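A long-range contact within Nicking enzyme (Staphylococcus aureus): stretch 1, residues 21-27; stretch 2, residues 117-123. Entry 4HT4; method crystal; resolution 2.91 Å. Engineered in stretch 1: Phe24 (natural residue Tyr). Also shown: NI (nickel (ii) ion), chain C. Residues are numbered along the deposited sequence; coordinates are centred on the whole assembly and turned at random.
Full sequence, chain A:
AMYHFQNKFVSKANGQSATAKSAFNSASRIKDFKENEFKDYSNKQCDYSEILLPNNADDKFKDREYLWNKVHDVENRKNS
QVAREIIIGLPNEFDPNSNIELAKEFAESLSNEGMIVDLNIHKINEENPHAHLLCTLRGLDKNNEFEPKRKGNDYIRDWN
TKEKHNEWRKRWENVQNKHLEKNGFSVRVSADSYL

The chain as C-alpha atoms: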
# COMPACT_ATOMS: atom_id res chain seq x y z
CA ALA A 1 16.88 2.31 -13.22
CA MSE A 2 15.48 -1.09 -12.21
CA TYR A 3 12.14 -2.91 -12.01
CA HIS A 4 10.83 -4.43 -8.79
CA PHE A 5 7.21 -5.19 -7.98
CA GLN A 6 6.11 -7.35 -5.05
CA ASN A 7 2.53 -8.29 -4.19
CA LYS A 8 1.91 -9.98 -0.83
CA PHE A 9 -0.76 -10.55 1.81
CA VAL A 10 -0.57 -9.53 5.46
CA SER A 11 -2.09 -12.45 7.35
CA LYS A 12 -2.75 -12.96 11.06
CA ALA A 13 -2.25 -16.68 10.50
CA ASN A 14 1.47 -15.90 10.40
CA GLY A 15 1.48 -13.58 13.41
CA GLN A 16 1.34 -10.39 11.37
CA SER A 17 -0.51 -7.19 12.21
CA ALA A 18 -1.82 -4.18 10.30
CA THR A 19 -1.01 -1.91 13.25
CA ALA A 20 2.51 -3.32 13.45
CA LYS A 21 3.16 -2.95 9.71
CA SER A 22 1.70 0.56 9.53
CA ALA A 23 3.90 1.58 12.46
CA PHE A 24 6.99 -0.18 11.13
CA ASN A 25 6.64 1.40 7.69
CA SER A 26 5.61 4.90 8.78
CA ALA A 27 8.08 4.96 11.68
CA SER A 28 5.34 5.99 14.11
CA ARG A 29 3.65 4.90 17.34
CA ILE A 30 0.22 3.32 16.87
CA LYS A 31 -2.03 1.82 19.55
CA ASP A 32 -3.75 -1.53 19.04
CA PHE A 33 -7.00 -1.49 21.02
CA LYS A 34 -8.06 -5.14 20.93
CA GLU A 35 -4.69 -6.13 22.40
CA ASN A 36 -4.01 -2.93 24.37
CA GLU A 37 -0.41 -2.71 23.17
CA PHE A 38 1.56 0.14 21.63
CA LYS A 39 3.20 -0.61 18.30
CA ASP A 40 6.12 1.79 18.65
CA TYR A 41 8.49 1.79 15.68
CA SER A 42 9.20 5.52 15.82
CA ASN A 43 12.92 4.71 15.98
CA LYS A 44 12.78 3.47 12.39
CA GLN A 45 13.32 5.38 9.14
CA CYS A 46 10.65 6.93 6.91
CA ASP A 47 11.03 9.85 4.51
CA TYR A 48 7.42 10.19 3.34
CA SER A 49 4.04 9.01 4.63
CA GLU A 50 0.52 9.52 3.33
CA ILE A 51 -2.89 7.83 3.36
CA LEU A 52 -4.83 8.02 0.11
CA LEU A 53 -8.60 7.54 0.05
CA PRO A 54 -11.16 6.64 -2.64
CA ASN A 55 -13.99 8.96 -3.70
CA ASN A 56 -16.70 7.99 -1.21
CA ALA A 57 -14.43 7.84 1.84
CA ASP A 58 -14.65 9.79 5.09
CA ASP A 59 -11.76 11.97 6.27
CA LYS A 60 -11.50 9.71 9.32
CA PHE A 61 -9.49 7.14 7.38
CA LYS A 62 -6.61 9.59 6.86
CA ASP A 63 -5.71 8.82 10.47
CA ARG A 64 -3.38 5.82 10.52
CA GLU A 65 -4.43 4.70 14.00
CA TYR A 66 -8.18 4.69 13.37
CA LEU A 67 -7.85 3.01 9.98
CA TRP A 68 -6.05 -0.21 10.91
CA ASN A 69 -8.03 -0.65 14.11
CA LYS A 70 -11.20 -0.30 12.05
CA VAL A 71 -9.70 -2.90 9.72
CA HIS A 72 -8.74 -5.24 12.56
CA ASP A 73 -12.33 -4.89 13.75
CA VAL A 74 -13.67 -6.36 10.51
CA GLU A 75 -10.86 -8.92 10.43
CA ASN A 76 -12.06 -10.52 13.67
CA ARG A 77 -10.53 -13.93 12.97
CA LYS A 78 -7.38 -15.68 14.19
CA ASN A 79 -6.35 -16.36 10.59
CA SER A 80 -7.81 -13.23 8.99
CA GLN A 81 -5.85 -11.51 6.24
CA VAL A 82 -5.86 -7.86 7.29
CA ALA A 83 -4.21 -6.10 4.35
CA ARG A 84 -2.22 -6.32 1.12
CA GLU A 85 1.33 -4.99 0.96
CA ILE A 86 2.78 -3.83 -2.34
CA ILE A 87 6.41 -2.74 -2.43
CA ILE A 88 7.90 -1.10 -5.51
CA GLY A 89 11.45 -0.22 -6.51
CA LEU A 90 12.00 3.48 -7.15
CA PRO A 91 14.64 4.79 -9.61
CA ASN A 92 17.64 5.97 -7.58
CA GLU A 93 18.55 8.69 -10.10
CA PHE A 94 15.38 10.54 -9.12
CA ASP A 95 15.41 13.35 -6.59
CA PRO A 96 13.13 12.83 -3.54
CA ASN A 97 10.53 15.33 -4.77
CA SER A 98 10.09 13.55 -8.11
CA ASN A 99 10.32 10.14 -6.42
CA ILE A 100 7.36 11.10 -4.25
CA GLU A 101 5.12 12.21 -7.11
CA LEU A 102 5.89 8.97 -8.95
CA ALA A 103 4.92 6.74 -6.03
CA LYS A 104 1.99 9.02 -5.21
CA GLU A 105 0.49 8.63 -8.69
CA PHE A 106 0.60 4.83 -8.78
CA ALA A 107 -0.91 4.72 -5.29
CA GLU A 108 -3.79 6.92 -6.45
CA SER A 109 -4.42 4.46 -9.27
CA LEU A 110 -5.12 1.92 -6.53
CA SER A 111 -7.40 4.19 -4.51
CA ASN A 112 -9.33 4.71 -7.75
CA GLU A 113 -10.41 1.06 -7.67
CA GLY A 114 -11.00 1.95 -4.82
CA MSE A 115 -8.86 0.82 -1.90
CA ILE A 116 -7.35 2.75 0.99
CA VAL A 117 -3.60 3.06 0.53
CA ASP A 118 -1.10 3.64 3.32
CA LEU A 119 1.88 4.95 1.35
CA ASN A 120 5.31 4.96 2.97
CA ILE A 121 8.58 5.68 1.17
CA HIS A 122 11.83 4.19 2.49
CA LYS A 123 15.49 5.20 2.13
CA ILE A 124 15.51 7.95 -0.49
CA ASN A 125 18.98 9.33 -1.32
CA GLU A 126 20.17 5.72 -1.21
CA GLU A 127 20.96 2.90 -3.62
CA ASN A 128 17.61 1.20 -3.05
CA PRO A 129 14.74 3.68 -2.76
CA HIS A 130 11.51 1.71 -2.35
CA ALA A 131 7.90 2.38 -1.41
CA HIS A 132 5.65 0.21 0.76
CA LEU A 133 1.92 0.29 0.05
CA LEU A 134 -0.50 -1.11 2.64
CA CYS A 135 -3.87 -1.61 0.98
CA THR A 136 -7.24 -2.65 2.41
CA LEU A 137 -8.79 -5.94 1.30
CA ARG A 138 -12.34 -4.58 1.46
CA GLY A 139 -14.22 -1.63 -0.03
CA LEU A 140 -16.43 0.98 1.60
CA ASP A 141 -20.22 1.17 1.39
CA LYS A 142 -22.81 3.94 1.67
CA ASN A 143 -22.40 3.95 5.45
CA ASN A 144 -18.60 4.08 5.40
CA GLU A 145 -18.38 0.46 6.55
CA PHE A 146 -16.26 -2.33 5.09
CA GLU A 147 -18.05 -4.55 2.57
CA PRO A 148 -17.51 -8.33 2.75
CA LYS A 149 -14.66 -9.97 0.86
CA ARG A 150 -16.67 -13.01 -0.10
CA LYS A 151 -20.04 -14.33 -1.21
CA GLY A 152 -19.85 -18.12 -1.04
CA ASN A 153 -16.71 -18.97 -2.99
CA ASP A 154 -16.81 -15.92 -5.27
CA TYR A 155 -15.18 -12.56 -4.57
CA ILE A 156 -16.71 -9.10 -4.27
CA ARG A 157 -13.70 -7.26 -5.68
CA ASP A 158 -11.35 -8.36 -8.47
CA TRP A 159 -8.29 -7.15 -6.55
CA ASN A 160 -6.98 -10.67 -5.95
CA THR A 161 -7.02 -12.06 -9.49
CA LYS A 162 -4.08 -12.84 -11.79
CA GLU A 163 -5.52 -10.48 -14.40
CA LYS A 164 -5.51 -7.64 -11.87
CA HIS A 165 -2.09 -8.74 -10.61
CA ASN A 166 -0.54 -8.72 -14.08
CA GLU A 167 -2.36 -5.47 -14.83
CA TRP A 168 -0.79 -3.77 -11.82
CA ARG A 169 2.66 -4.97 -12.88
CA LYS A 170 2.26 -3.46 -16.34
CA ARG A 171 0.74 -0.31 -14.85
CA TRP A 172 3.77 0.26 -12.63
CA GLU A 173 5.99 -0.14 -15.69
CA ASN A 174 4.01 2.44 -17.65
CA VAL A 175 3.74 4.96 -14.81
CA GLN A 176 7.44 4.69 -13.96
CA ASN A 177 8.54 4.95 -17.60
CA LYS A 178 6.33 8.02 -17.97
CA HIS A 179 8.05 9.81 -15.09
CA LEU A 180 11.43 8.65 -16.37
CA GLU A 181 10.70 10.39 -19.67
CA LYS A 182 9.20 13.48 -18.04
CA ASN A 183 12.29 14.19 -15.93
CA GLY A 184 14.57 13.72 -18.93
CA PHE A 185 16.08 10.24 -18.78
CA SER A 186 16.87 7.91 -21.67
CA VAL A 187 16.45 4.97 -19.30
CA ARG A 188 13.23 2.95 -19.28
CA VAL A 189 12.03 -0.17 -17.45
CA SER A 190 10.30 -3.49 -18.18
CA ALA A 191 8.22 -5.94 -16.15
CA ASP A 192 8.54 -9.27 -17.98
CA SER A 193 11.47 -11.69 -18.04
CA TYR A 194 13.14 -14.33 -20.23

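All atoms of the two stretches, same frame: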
# COMPACT_ATOMS: atom_id res chain seq x y z
N LYS A 21 2.62 -3.31 11.02
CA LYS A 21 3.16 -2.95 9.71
C LYS A 21 3.06 -1.46 9.43
O LYS A 21 4.00 -0.85 8.92
CB LYS A 21 2.45 -3.74 8.60
CG LYS A 21 3.13 -5.05 8.25
CD LYS A 21 4.50 -4.80 7.64
CE LYS A 21 5.26 -6.11 7.44
NZ LYS A 21 4.47 -7.08 6.65
N SER A 22 1.91 -0.87 9.76
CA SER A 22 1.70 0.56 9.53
C SER A 22 2.64 1.40 10.38
O SER A 22 3.06 2.48 9.98
CB SER A 22 0.25 0.94 9.83
OG SER A 22 -0.09 0.63 11.17
N ALA A 23 2.98 0.89 11.57
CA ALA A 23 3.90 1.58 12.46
C ALA A 23 5.34 1.38 12.02
O ALA A 23 6.15 2.30 12.07
CB ALA A 23 3.71 1.09 13.89
N PHE A 24 5.65 0.16 11.57
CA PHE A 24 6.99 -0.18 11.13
C PHE A 24 7.36 0.58 9.86
O PHE A 24 8.51 1.00 9.69
CB PHE A 24 7.11 -1.68 10.90
CG PHE A 24 8.47 -2.13 10.46
CD1 PHE A 24 9.47 -2.35 11.39
CD2 PHE A 24 8.75 -2.34 9.12
CE1 PHE A 24 10.73 -2.77 10.99
CE2 PHE A 24 10.01 -2.76 8.71
CZ PHE A 24 11.00 -2.97 9.65
N ASN A 25 6.39 0.75 8.97
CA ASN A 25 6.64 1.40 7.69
C ASN A 25 6.60 2.93 7.77
O ASN A 25 7.34 3.61 7.06
CB ASN A 25 5.63 0.91 6.64
CG ASN A 25 5.81 -0.56 6.31
OD1 ASN A 25 6.59 -1.26 6.95
ND2 ASN A 25 5.07 -1.03 5.31
N SER A 26 5.75 3.46 8.64
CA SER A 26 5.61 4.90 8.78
C SER A 26 6.50 5.47 9.87
O SER A 26 6.55 6.68 10.07
CB SER A 26 4.15 5.27 9.07
OG SER A 26 3.70 4.66 10.26
N ALA A 27 7.21 4.58 10.57
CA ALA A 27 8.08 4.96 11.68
C ALA A 27 7.33 5.79 12.72
O ALA A 27 7.78 6.87 13.11
CB ALA A 27 9.31 5.71 11.18
N VAL A 117 -5.02 3.33 0.66
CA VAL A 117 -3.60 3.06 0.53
C VAL A 117 -2.76 3.81 1.56
O VAL A 117 -2.78 5.04 1.62
CB VAL A 117 -3.09 3.41 -0.88
CG1 VAL A 117 -1.63 3.03 -1.02
CG2 VAL A 117 -3.93 2.71 -1.93
N ASP A 118 -2.03 3.05 2.36
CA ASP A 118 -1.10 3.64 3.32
C ASP A 118 0.29 3.68 2.69
O ASP A 118 1.05 2.71 2.76
CB ASP A 118 -1.06 2.82 4.61
CG ASP A 118 -0.47 3.58 5.77
OD1 ASP A 118 0.30 4.54 5.54
OD2 ASP A 118 -0.77 3.23 6.93
N LEU A 119 0.62 4.81 2.07
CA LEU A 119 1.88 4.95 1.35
C LEU A 119 3.02 5.39 2.25
O LEU A 119 2.92 6.39 2.97
CB LEU A 119 1.73 5.95 0.20
CG LEU A 119 3.00 6.27 -0.58
CD1 LEU A 119 3.50 5.04 -1.32
CD2 LEU A 119 2.77 7.42 -1.54
N ASN A 120 4.11 4.62 2.22
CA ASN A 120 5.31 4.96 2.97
C ASN A 120 6.56 4.72 2.13
O ASN A 120 6.79 3.62 1.63
CB ASN A 120 5.39 4.14 4.26
CG ASN A 120 4.15 4.28 5.11
OD1 ASN A 120 3.30 3.40 5.14
ND2 ASN A 120 4.03 5.41 5.81
N ILE A 121 7.37 5.76 1.98
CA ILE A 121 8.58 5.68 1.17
C ILE A 121 9.84 5.52 2.03
O ILE A 121 10.09 6.32 2.93
CB ILE A 121 8.74 6.91 0.27
CG1 ILE A 121 7.50 7.08 -0.61
CG2 ILE A 121 9.99 6.79 -0.58
CD1 ILE A 121 7.57 8.27 -1.53
N HIS A 122 10.61 4.48 1.74
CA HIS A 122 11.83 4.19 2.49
C HIS A 122 13.08 4.67 1.78
O HIS A 122 13.10 4.81 0.56
CB HIS A 122 11.95 2.69 2.74
CG HIS A 122 11.06 2.18 3.81
ND1 HIS A 122 11.00 0.84 4.16
CD2 HIS A 122 10.18 2.81 4.62
CE1 HIS A 122 10.13 0.68 5.14
NE2 HIS A 122 9.61 1.86 5.43
N LYS A 123 14.13 4.89 2.58
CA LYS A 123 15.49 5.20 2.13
C LYS A 123 15.67 5.89 0.77
O LYS A 123 16.25 5.32 -0.15
CB LYS A 123 16.38 3.96 2.21
CG LYS A 123 15.79 2.70 1.59
CD LYS A 123 16.78 1.55 1.62
CE LYS A 123 17.15 1.17 3.05
NZ LYS A 123 18.10 0.02 3.08
NI NI C . 11.38 -0.99 3.41
O HOH W 1 12.30 -2.62 2.81
O HOH W 2 10.86 -1.46 5.25

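A helix that begins earlier in the chain runs through the first stretch and lies across a strand that begins at Val117, the two axes 8.5 Å apart at closest approach and their N-to-C directions 36° apart, so both segments run in roughly the same sense. The contact is small, burying 256 Å² in total, and the touching residues are at least 94 apart in sequence. Alternation along the strand selects its contact residues: Asp118 and Asn120 point their CA-to-CB bonds toward the helix, whereas Ile121 points away. The nearest CA atoms are those of Ser26 and Asn120, 5.8 Å apart.

The one hydrogen bond across the contact runs from His122 NE2 to Asn25 O, 3.3 Å long with an N-H...O angle of 146°. The CA-to-CB bond of His122 points sideways, but chi1 of -76° (m) and chi2 of 178° bring the ring end nearer the helix, with Asn25 O at the ring edge, close to its plane. That edge-on approach suits an imidazole N-H donor. The same ring orientation places His122 ND1 2.0 Å from the nickel ion, so its two nitrogens divide the work: one binds metal, the other holds the helix backbone. Two waters and atoms from elsewhere in the structure complete the recorded coordination.

Asn25 is the helix residue most covered by the strand stretch. Its O packs 3.5 Å from Asn120 CB. Its side chain adopts the m rotamer (chi1 -66°), with ND2 hydrogen-bonded elsewhere in the structure. Nearer the start of the stretch, Ser22 CB lies 3.8 Å from Asp118 OD2, a packing contact; Asp118, with chi1 t at -162°, has both carboxylate oxygens hydrogen-bonded elsewhere. The engineered Phe24, chi1 t (-179°), is exposed; its CE2 comes no nearer than 5.0 Å, to His122 CE1.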